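Local atomic coordinates of peroxiredoxin PRX1, mitochondrial (Saccharomyces cerevisiae, PDB entry 5YKJ), a protein that probably reduces hydroperoxides in mitochondria as a 1-Cys peroxiredoxin, its oxidised thiol being resolved through the glutathione and thioredoxin systems. Residues A50-K55 with K90-P95. Residues are numbered along the deposited sequence; the frame is centred on the assembly and turned at random.
Sequences AFAKLK and KNVGFP
Phe-94 sets the rim of its ring against the backbone of helix 46-53, where CE2 comes to 3.7 Å from the CA of Ala-52. The peptide joining Phe-51 to Ala-52 sits at that rim, with the amide N of Ala-52 in the ring plane, and the CB of Phe-51 closes the same corner, 4.1 Å from CZ. To bring the ring to the helix Phe-94 takes the crowded position, CG between its backbone N and carbonyl carbon (chi1 49°). Val-92 lays CG1 on one face of the ring, 3.6 Å above the plane and offset toward the rim, while its other methyl, CG2, meets the small bump of Ala-52 CB at 4.2 Å. Phe-51 turns its own ring away from the loop, onto Phe-34, and both phenylalanines rest on Leu-65 of strand 63-69.

Beside this apolar wedge, Lys-55 runs its chain, CG anti to the backbone N (chi1 175°), over Gly-93; the lack of a side chain on Gly-93 is what lets CD of Lys-55 come within 3.9 Å of the glycine CA. Its NZ goes on to a salt bridge with Asp-59, and an alanine in place of Lys-55 would probably leave that carboxylate without its mate and a gap over Gly-93.

One water bridges the backbones: it donates to Ala-52 O (3.0 Å) and Asn-91 O and accepts from Gly-93 N. Apolar fit thus sets the spacing of helix and loop, while the water satisfies three backbone polar groups and probably helps fix the loop's course toward edge strand 96-98 of the thioredoxin-like sheet.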
ATOM      1  N   ALA A  50     -13.513  -3.649  -0.148  1.00 11.66           N
ATOM      2  CA  ALA A  50     -13.259  -2.799   1.002  1.00 11.99           C
ATOM      3  C   ALA A  50     -12.460  -1.539   0.636  1.00 10.51           C
ATOM      4  O   ALA A  50     -12.779  -0.481   1.056  1.00 10.88           O
ATOM      5  CB  ALA A  50     -12.593  -3.592   2.119  1.00  9.86           C
ATOM      6  N   PHE A  51     -11.421  -1.712  -0.169  1.00  9.47           N
ATOM      7  CA  PHE A  51     -10.643  -0.577  -0.591  1.00 10.85           C
ATOM      8  C   PHE A  51     -11.518   0.371  -1.386  1.00 13.85           C
ATOM      9  O   PHE A  51     -11.365   1.528  -1.306  1.00 13.14           O
ATOM     10  CB  PHE A  51      -9.427  -1.010  -1.410  1.00 11.99           C
ATOM     11  CG  PHE A  51      -8.285  -1.507  -0.574  1.00 11.99           C
ATOM     12  CD1 PHE A  51      -7.589  -0.661   0.230  1.00 13.13           C
ATOM     13  CD2 PHE A  51      -7.903  -2.811  -0.628  1.00 18.82           C
ATOM     14  CE1 PHE A  51      -6.552  -1.142   0.989  1.00 19.92           C
ATOM     15  CE2 PHE A  51      -6.868  -3.297   0.154  1.00 27.07           C
ATOM     16  CZ  PHE A  51      -6.183  -2.461   0.958  1.00 17.92           C
ATOM     17  N   ALA A  52     -12.396  -0.186  -2.188  1.00 11.09           N
ATOM     18  CA  ALA A  52     -13.308   0.675  -2.955  1.00  9.18           C
ATOM     19  C   ALA A  52     -14.238   1.490  -2.057  1.00 14.84           C
ATOM     20  O   ALA A  52     -14.442   2.623  -2.280  1.00 16.40           O
ATOM     21  CB  ALA A  52     -14.143  -0.129  -3.943  1.00 14.60           C
ATOM     22  N   LYS A  53     -14.800   0.857  -1.076  1.00  9.68           N
ATOM     23  CA  LYS A  53     -15.696   1.541  -0.168  1.00 12.35           C
ATOM     24  C   LYS A  53     -14.972   2.606   0.609  1.00 16.43           C
ATOM     25  O   LYS A  53     -15.528   3.589   0.938  1.00 18.22           O
ATOM     26  CB  LYS A  53     -16.240   0.633   0.885  1.00 15.82           C
ATOM     27  CG  LYS A  53     -17.165  -0.476   0.546  1.00 40.04           C
ATOM     28  CD  LYS A  53     -17.924  -0.797   1.843  1.00 57.37           C
ATOM     29  CE  LYS A  53     -17.970  -2.227   2.279  1.00 57.69           C
ATOM     30  NZ  LYS A  53     -19.173  -2.779   1.649  1.00 48.81           N
ATOM     31  N   LEU A  54     -13.738   2.313   0.970  1.00 14.59           N
ATOM     32  CA  LEU A  54     -12.954   3.218   1.784  1.00 13.03           C
ATOM     33  C   LEU A  54     -12.088   4.218   1.039  1.00 14.59           C
ATOM     34  O   LEU A  54     -11.391   4.919   1.643  1.00 15.52           O
ATOM     35  CB  LEU A  54     -12.101   2.424   2.760  1.00 15.68           C
ATOM     36  CG  LEU A  54     -12.861   1.605   3.796  1.00 28.04           C
ATOM     37  CD1 LEU A  54     -11.884   0.603   4.371  1.00 28.35           C
ATOM     38  CD2 LEU A  54     -13.313   2.527   4.915  1.00 28.89           C
ATOM     39  N   LYS A  55     -12.229   4.319  -0.267  1.00 14.61           N
ATOM     40  CA  LYS A  55     -11.388   5.187  -1.053  1.00 14.16           C
ATOM     41  C   LYS A  55     -11.363   6.651  -0.504  1.00 14.11           C
ATOM     42  O   LYS A  55     -10.395   7.280  -0.556  1.00 13.54           O
ATOM     43  CB  LYS A  55     -11.782   5.179  -2.535  1.00 16.07           C
ATOM     44  CG  LYS A  55     -11.012   6.161  -3.361  1.00 18.95           C
ATOM     45  CD  LYS A  55     -11.348   6.099  -4.821  1.00 20.05           C
ATOM     46  CE  LYS A  55     -10.771   7.300  -5.516  1.00 23.14           C
ATOM     47  NZ  LYS A  55     -11.452   8.581  -5.272  1.00 25.89           N
ATOM     48  N   LYS A  90     -20.859   2.670  -6.086  1.00 13.14           N
ATOM     49  CA  LYS A  90     -21.228   3.172  -7.396  1.00 13.48           C
ATOM     50  C   LYS A  90     -20.168   3.078  -8.481  1.00 13.07           C
ATOM     51  O   LYS A  90     -20.438   3.027  -9.589  1.00 14.47           O
ATOM     52  CB  LYS A  90     -21.817   4.569  -7.295  1.00 14.25           C
ATOM     53  CG  LYS A  90     -23.016   4.617  -6.395  1.00 14.79           C
ATOM     54  CD  LYS A  90     -23.648   5.998  -6.472  1.00 15.68           C
ATOM     55  CE  LYS A  90     -24.680   6.194  -5.375  1.00 16.28           C
ATOM     56  NZ  LYS A  90     -25.447   7.458  -5.572  1.00 17.28           N
ATOM     57  N   ASN A  91     -18.948   3.075  -8.005  1.00 15.48           N
ATOM     58  CA  ASN A  91     -17.818   2.874  -8.858  1.00 14.60           C
ATOM     59  C   ASN A  91     -16.590   2.488  -8.053  1.00 20.81           C
ATOM     60  O   ASN A  91     -16.549   2.704  -6.895  1.00 17.37           O
ATOM     61  CB  ASN A  91     -17.573   4.053  -9.798  1.00 24.12           C
ATOM     62  CG  ASN A  91     -16.801   5.135  -9.151  1.00 37.27           C
ATOM     63  OD1 ASN A  91     -16.973   5.378  -8.019  1.00 44.00           O
ATOM     64  ND2 ASN A  91     -15.923   5.733  -9.867  1.00 34.51           N
ATOM     65  N   VAL A  92     -15.641   1.895  -8.741  1.00 14.43           N
ATOM     66  CA  VAL A  92     -14.355   1.563  -8.159  1.00 17.10           C
ATOM     67  C   VAL A  92     -13.467   2.640  -8.763  1.00 22.75           C
ATOM     68  O   VAL A  92     -13.153   2.592  -9.886  1.00 19.79           O
ATOM     69  CB  VAL A  92     -13.880   0.217  -8.619  1.00 13.24           C
ATOM     70  CG1 VAL A  92     -12.472  -0.071  -8.082  1.00 11.53           C
ATOM     71  CG2 VAL A  92     -14.834  -0.822  -8.074  1.00 12.18           C
ATOM     72  N   GLY A  93     -13.056   3.555  -7.936  1.00 18.24           N
ATOM     73  CA  GLY A  93     -12.295   4.700  -8.344  1.00 24.04           C
ATOM     74  C   GLY A  93     -10.804   4.621  -8.583  1.00 20.50           C
ATOM     75  O   GLY A  93     -10.165   5.621  -8.677  1.00 27.43           O
ATOM     76  N   PHE A  94     -10.288   3.432  -8.640  1.00 14.44           N
ATOM     77  CA  PHE A  94      -8.895   3.217  -8.869  1.00 14.46           C
ATOM     78  C   PHE A  94      -8.765   2.123  -9.906  1.00 13.36           C
ATOM     79  O   PHE A  94      -9.611   1.385 -10.152  1.00 11.17           O
ATOM     80  CB  PHE A  94      -8.172   2.844  -7.563  1.00 13.92           C
ATOM     81  CG  PHE A  94      -8.840   1.755  -6.782  1.00 14.44           C
ATOM     82  CD1 PHE A  94      -8.694   0.455  -7.160  1.00 13.08           C
ATOM     83  CD2 PHE A  94      -9.583   2.017  -5.661  1.00 15.16           C
ATOM     84  CE1 PHE A  94      -9.308  -0.549  -6.467  1.00 10.87           C
ATOM     85  CE2 PHE A  94     -10.151   1.004  -4.939  1.00 12.99           C
ATOM     86  CZ  PHE A  94     -10.041  -0.275  -5.357  1.00 11.89           C
ATOM     87  N   PRO A  95      -7.589   2.128 -10.514  1.00 12.22           N
ATOM     88  CA  PRO A  95      -7.313   1.133 -11.521  1.00 14.00           C
ATOM     89  C   PRO A  95      -6.925  -0.231 -10.986  1.00  9.45           C
ATOM     90  O   PRO A  95      -6.455  -0.334  -9.917  1.00  9.37           O
ATOM     91  CB  PRO A  95      -6.069   1.665 -12.240  1.00 13.35           C
ATOM     92  CG  PRO A  95      -5.695   2.930 -11.599  1.00 18.11           C
ATOM     93  CD  PRO A  95      -6.432   3.018 -10.334  1.00 12.19           C
TER
HETATM   94  O   HOH W   1     -14.188   3.583  -5.119  1.00 21.33           O